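2-oxoadipate dioxygenase/decarboxylase, chloroplastic/amyloplastic (Oryza sativa, PDB 6W1K) catalyses the iron(II)-dependent, oxygen-consuming decarboxylation and hydroxylation of 2-oxoadipate to D-2-hydroxyglutarate, a step of lysine breakdown in plastids. Local coordinates at residues G71-Y84 and G117-V129. Numbering follows the deposited sequence.
With OOG (2-oxoadipic acid), chain F.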
loop_
_atom_site.group_PDB
_atom_site.type_symbol
_atom_site.label_atom_id
_atom_site.label_comp_id
_atom_site.label_asym_id
_atom_site.label_seq_id
_atom_site.Cartn_x
_atom_site.Cartn_y
_atom_site.Cartn_z
ATOM N N GLY A 71 -2.060 14.364 -6.909
ATOM C CA GLY A 71 -1.566 13.816 -5.652
ATOM C C GLY A 71 -2.598 13.031 -4.870
ATOM O O GLY A 71 -3.495 12.398 -5.426
ATOM N N ILE A 72 -2.435 13.051 -3.550
ATOM C CA ILE A 72 -3.273 12.245 -2.670
ATOM C C ILE A 72 -4.754 12.464 -2.982
ATOM O O ILE A 72 -5.535 11.513 -3.041
ATOM C CB ILE A 72 -2.954 12.561 -1.209
ATOM C CG1 ILE A 72 -1.543 12.100 -0.856
ATOM C CG2 ILE A 72 -3.949 11.884 -0.286
ATOM C CD1 ILE A 72 -1.020 12.710 0.405
ATOM N N LYS A 73 -5.153 13.715 -3.216
ATOM C CA LYS A 73 -6.569 14.007 -3.372
ATOM C C LYS A 73 -7.180 13.309 -4.586
ATOM O O LYS A 73 -8.398 13.064 -4.599
ATOM C CB LYS A 73 -6.762 15.511 -3.466
ATOM C CG LYS A 73 -6.096 16.129 -4.672
ATOM C CD LYS A 73 -6.567 17.566 -4.898
ATOM C CE LYS A 73 -5.702 18.561 -4.178
ATOM N NZ LYS A 73 -5.661 19.875 -4.892
ATOM N N SER A 74 -6.365 12.960 -5.594
ATOM C CA SER A 74 -6.904 12.374 -6.812
ATOM C C SER A 74 -7.445 10.973 -6.557
ATOM O O SER A 74 -8.359 10.523 -7.260
ATOM C CB SER A 74 -5.830 12.377 -7.917
ATOM O OG SER A 74 -4.822 11.407 -7.679
ATOM N N LEU A 75 -6.926 10.286 -5.550
ATOM C CA LEU A 75 -7.490 9.010 -5.128
ATOM C C LEU A 75 -8.350 9.117 -3.886
ATOM O O LEU A 75 -9.292 8.336 -3.727
ATOM C CB LEU A 75 -6.388 8.004 -4.821
ATOM C CG LEU A 75 -5.863 7.203 -6.000
ATOM C CD1 LEU A 75 -4.580 6.507 -5.500
ATOM C CD2 LEU A 75 -6.908 6.240 -6.503
ATOM N N ALA A 76 -8.041 10.062 -3.003
ATOM C CA ALA A 76 -8.725 10.075 -1.713
ATOM C C ALA A 76 -10.215 10.286 -1.874
ATOM O O ALA A 76 -10.993 9.765 -1.085
ATOM C CB ALA A 76 -8.197 11.166 -0.802
ATOM N N GLU A 77 -10.625 11.074 -2.871
ATOM C CA GLU A 77 -12.042 11.385 -3.063
ATOM C C GLU A 77 -12.875 10.134 -3.359
ATOM O O GLU A 77 -14.044 10.043 -2.954
ATOM C CB GLU A 77 -12.169 12.388 -4.207
ATOM C CG GLU A 77 -13.472 13.128 -4.278
ATOM C CD GLU A 77 -13.678 13.824 -5.632
ATOM O OE1 GLU A 77 -14.861 14.043 -5.984
ATOM O OE2 GLU A 77 -12.677 14.132 -6.342
ATOM N N PHE A 78 -12.321 9.191 -4.116
ATOM C CA PHE A 78 -13.011 7.925 -4.305
ATOM C C PHE A 78 -13.294 7.257 -2.966
ATOM O O PHE A 78 -14.438 6.869 -2.681
ATOM C CB PHE A 78 -12.179 6.983 -5.186
ATOM C CG PHE A 78 -12.710 5.560 -5.203
ATOM C CD1 PHE A 78 -13.920 5.270 -5.800
ATOM C CD2 PHE A 78 -11.999 4.545 -4.589
ATOM C CE1 PHE A 78 -14.430 3.959 -5.823
ATOM C CE2 PHE A 78 -12.488 3.236 -4.599
ATOM C CZ PHE A 78 -13.718 2.944 -5.196
ATOM N N PHE A 79 -12.254 7.098 -2.138
ATOM C CA PHE A 79 -12.416 6.356 -0.885
ATOM C C PHE A 79 -13.336 7.088 0.077
ATOM O O PHE A 79 -14.170 6.447 0.742
ATOM C CB PHE A 79 -11.053 6.039 -0.237
ATOM C CG PHE A 79 -10.246 5.084 -1.053
ATOM C CD1 PHE A 79 -10.587 3.734 -1.094
ATOM C CD2 PHE A 79 -9.189 5.528 -1.834
ATOM C CE1 PHE A 79 -9.917 2.862 -1.857
ATOM C CE2 PHE A 79 -8.526 4.643 -2.627
ATOM C CZ PHE A 79 -8.885 3.307 -2.635
ATOM N N THR A 80 -13.245 8.429 0.155
ATOM C CA THR A 80 -14.172 9.153 1.028
ATOM C C THR A 80 -15.602 9.158 0.479
ATOM O O THR A 80 -16.548 9.236 1.268
ATOM C CB THR A 80 -13.703 10.594 1.299
ATOM O OG1 THR A 80 -13.542 11.315 0.074
ATOM C CG2 THR A 80 -12.360 10.560 2.056
ATOM N N ASP A 81 -15.795 9.051 -0.845
ATOM C CA ASP A 81 -17.132 8.801 -1.388
ATOM C C ASP A 81 -17.717 7.466 -0.878
ATOM O O ASP A 81 -18.928 7.321 -0.751
ATOM C CB ASP A 81 -17.092 8.771 -2.918
ATOM C CG ASP A 81 -16.976 10.159 -3.570
ATOM O OD1 ASP A 81 -17.137 11.200 -2.902
ATOM O OD2 ASP A 81 -16.704 10.167 -4.797
ATOM N N PHE A 82 -16.868 6.496 -0.581
ATOM C CA PHE A 82 -17.281 5.211 -0.026
ATOM C C PHE A 82 -16.937 5.088 1.458
ATOM O O PHE A 82 -16.612 4.011 1.956
ATOM C CB PHE A 82 -16.694 4.092 -0.890
ATOM C CG PHE A 82 -17.378 4.023 -2.236
ATOM C CD1 PHE A 82 -18.648 3.438 -2.358
ATOM C CD2 PHE A 82 -16.810 4.623 -3.355
ATOM C CE1 PHE A 82 -19.347 3.439 -3.573
ATOM C CE2 PHE A 82 -17.489 4.613 -4.575
ATOM C CZ PHE A 82 -18.751 4.022 -4.688
ATOM N N GLY A 83 -17.126 6.184 2.204
ATOM C CA GLY A 83 -17.221 6.137 3.648
ATOM C C GLY A 83 -15.899 6.065 4.392
ATOM O O GLY A 83 -15.903 5.967 5.629
ATOM N N TYR A 84 -14.776 6.148 3.699
ATOM C CA TYR A 84 -13.496 6.216 4.387
ATOM C C TYR A 84 -13.289 7.596 5.018
ATOM O O TYR A 84 -13.831 8.610 4.577
ATOM C CB TYR A 84 -12.339 5.907 3.452
ATOM C CG TYR A 84 -12.114 4.442 3.212
ATOM C CD1 TYR A 84 -13.014 3.711 2.457
ATOM C CD2 TYR A 84 -11.024 3.780 3.783
ATOM C CE1 TYR A 84 -12.817 2.361 2.243
ATOM C CE2 TYR A 84 -10.822 2.439 3.584
ATOM C CZ TYR A 84 -11.717 1.735 2.791
ATOM O OH TYR A 84 -11.539 0.385 2.588
ATOM N N GLY A 117 -13.484 -9.480 2.846
ATOM C CA GLY A 117 -13.335 -9.585 4.276
ATOM C C GLY A 117 -13.410 -8.206 4.882
ATOM O O GLY A 117 -14.012 -7.291 4.310
ATOM N N PRO A 118 -12.802 -8.020 6.049
ATOM C CA PRO A 118 -12.794 -6.682 6.654
ATOM C C PRO A 118 -12.145 -5.704 5.681
ATOM O O PRO A 118 -11.104 -5.987 5.097
ATOM C CB PRO A 118 -11.981 -6.867 7.939
ATOM C CG PRO A 118 -11.275 -8.166 7.796
ATOM C CD PRO A 118 -12.124 -9.019 6.892
ATOM N N LEU A 119 -12.791 -4.573 5.476
ATOM C CA LEU A 119 -12.303 -3.630 4.482
ATOM C C LEU A 119 -10.931 -3.099 4.880
ATOM O O LEU A 119 -10.677 -2.849 6.070
ATOM C CB LEU A 119 -13.269 -2.465 4.331
ATOM C CG LEU A 119 -14.554 -2.693 3.551
ATOM C CD1 LEU A 119 -15.387 -1.424 3.731
ATOM C CD2 LEU A 119 -14.335 -3.054 2.078
ATOM N N PRO A 120 -10.028 -2.914 3.922
ATOM C CA PRO A 120 -8.671 -2.480 4.269
ATOM C C PRO A 120 -8.599 -0.980 4.512
ATOM O O PRO A 120 -9.394 -0.197 3.980
ATOM C CB PRO A 120 -7.857 -2.885 3.036
ATOM C CG PRO A 120 -8.840 -2.731 1.862
ATOM C CD PRO A 120 -10.171 -3.220 2.474
ATOM N N ARG A 121 -7.675 -0.609 5.398
ATOM C CA ARG A 121 -7.219 0.768 5.478
ATOM C C ARG A 121 -6.578 1.136 4.147
ATOM O O ARG A 121 -6.207 0.272 3.347
ATOM C CB ARG A 121 -6.232 0.961 6.638
ATOM C CG ARG A 121 -6.753 0.531 8.030
ATOM C CD ARG A 121 -5.550 0.389 8.942
ATOM N NE ARG A 121 -5.828 -0.142 10.265
ATOM C CZ ARG A 121 -5.967 -1.429 10.553
ATOM N NH1 ARG A 121 -5.860 -2.351 9.591
ATOM N NH2 ARG A 121 -6.206 -1.790 11.795
ATOM N N ILE A 122 -6.467 2.437 3.889
ATOM C CA ILE A 122 -5.817 2.922 2.679
ATOM C C ILE A 122 -4.699 3.883 3.068
ATOM O O ILE A 122 -4.904 4.782 3.879
ATOM C CB ILE A 122 -6.806 3.616 1.710
ATOM C CG1 ILE A 122 -8.043 2.760 1.447
ATOM C CG2 ILE A 122 -6.077 3.936 0.410
ATOM C CD1 ILE A 122 -7.823 1.601 0.567
ATOM N N PHE A 123 -3.514 3.682 2.491
ATOM C CA PHE A 123 -2.333 4.513 2.720
ATOM C C PHE A 123 -1.987 5.133 1.366
ATOM O O PHE A 123 -1.762 4.397 0.404
ATOM C CB PHE A 123 -1.173 3.658 3.268
ATOM C CG PHE A 123 0.046 4.436 3.672
ATOM C CD1 PHE A 123 0.940 4.924 2.711
ATOM C CD2 PHE A 123 0.317 4.661 5.017
ATOM C CE1 PHE A 123 2.087 5.641 3.101
ATOM C CE2 PHE A 123 1.448 5.376 5.415
ATOM C CZ PHE A 123 2.328 5.873 4.460
ATOM N N ILE A 124 -2.012 6.472 1.265
ATOM C CA ILE A 124 -1.783 7.154 -0.008
ATOM C C ILE A 124 -0.674 8.176 0.211
ATOM O O ILE A 124 -0.785 9.037 1.091
ATOM C CB ILE A 124 -3.027 7.862 -0.552
ATOM C CG1 ILE A 124 -4.214 6.891 -0.611
ATOM C CG2 ILE A 124 -2.726 8.386 -1.932
ATOM C CD1 ILE A 124 -5.546 7.530 -0.981
ATOM N N SER A 125 0.381 8.063 -0.554
ATOM C CA SER A 125 1.493 8.997 -0.447
ATOM C C SER A 125 1.560 9.826 -1.728
ATOM O O SER A 125 0.956 9.484 -2.757
ATOM C CB SER A 125 2.787 8.244 -0.167
ATOM O OG SER A 125 3.081 7.340 -1.196
ATOM N N GLU A 126 2.239 10.968 -1.633
ATOM C CA GLU A 126 2.527 11.771 -2.811
ATOM C C GLU A 126 3.949 12.313 -2.749
ATOM O O GLU A 126 4.453 12.647 -1.680
ATOM C CB GLU A 126 1.548 12.949 -2.958
ATOM C CG GLU A 126 1.644 14.017 -1.885
ATOM C CD GLU A 126 0.523 15.070 -1.957
ATOM O OE1 GLU A 126 -0.469 14.900 -2.710
ATOM O OE2 GLU A 126 0.635 16.075 -1.240
ATOM N N LEU A 127 4.571 12.422 -3.912
ATOM C CA LEU A 127 5.866 13.090 -4.023
ATOM C C LEU A 127 5.690 14.607 -4.046
ATOM O O LEU A 127 4.858 15.141 -4.793
ATOM C CB LEU A 127 6.550 12.606 -5.293
ATOM C CG LEU A 127 7.941 13.178 -5.605
ATOM C CD1 LEU A 127 9.024 12.688 -4.706
ATOM C CD2 LEU A 127 8.204 12.765 -7.065
ATOM N N LEU A 128 6.488 15.301 -3.242
ATOM C CA LEU A 128 6.463 16.764 -3.188
ATOM C C LEU A 128 7.331 17.279 -4.330
ATOM O O LEU A 128 8.517 17.596 -4.165
ATOM C CB LEU A 128 6.915 17.258 -1.827
ATOM C CG LEU A 128 6.130 16.709 -0.636
ATOM C CD1 LEU A 128 6.849 17.084 0.662
ATOM C CD2 LEU A 128 4.697 17.218 -0.650
ATOM N N VAL A 129 6.700 17.366 -5.504
ATOM C CA VAL A 129 7.418 17.574 -6.759
ATOM C C VAL A 129 8.167 18.893 -6.741
ATOM O O VAL A 129 9.281 18.998 -7.268
ATOM C CB VAL A 129 6.434 17.510 -7.941
ATOM C CG1 VAL A 129 7.120 17.888 -9.269
ATOM C CG2 VAL A 129 5.882 16.137 -8.059
HETATM C C2 OOG F . 4.061 2.820 1.127
HETATM C C3 OOG F . 5.069 2.419 2.205
HETATM C C4 OOG F . 4.515 2.747 3.596
HETATM C C6 OOG F . 3.491 1.263 5.535
HETATM O O4 OOG F . 3.936 2.030 6.425
HETATM O O3 OOG F . 3.018 0.150 5.855
HETATM C C5 OOG F . 3.525 1.682 4.071
HETATM C C1 OOG F . 4.660 2.725 -0.284
HETATM O O1 OOG F . 4.143 3.286 -1.187
HETATM O O2 OOG F . 5.813 1.980 -0.538
HETATM O O5 OOG F . 2.777 1.177 3.311
HETATM O O HOH W 1 -3.086 15.976 -2.918
#
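Ile122 points from strand 121-127 into the angle between two aromatic rings of segment 71-84. Its CG1 lies over one face of the Phe79 ring, a CH-pi contact 3.9 Å from the ring centroid, while Phe78 covers the opposite face. The same CG1 comes within 3.5 Å of Tyr84 CE2. Beside this tight end, Ile124 wedges against the helix, CD1 at 4.0 Å from Leu75 CB and CG2 at 4.0 Å from Ile72 CG1. With CG beside the backbone N (chi1 -80°), the Tyr84 ring extends to the strand, and its OH donates a 2.6 Å hydrogen bond to Pro120 O, in the carbonyl plane. A phenylalanine here would probably leave Pro120 O without this donor and the ring without its tether. At the other end, also buried, Ile72 lies across the aliphatic part of Glu126 at about a right angle. Glu126 OE1 accepts a nearly straight hydrogen bond (169°) from Ile72 N, 2.8 Å away, on the anti side and somewhat out of the carboxylate plane, and another from one water; Arg98 forms a salt bridge with OE2. Lys73, Glu77 and Asp81 occupy the helix's exposed side and take no part. Helix 72-81 runs nearly antiparallel (160°) to the strand, covering one face of a sheet whose other face presents Phe123 to 2-oxoadipate, a layering consistent with the helix-backed curved sheet of the glyoxalase (VOC-like) fold.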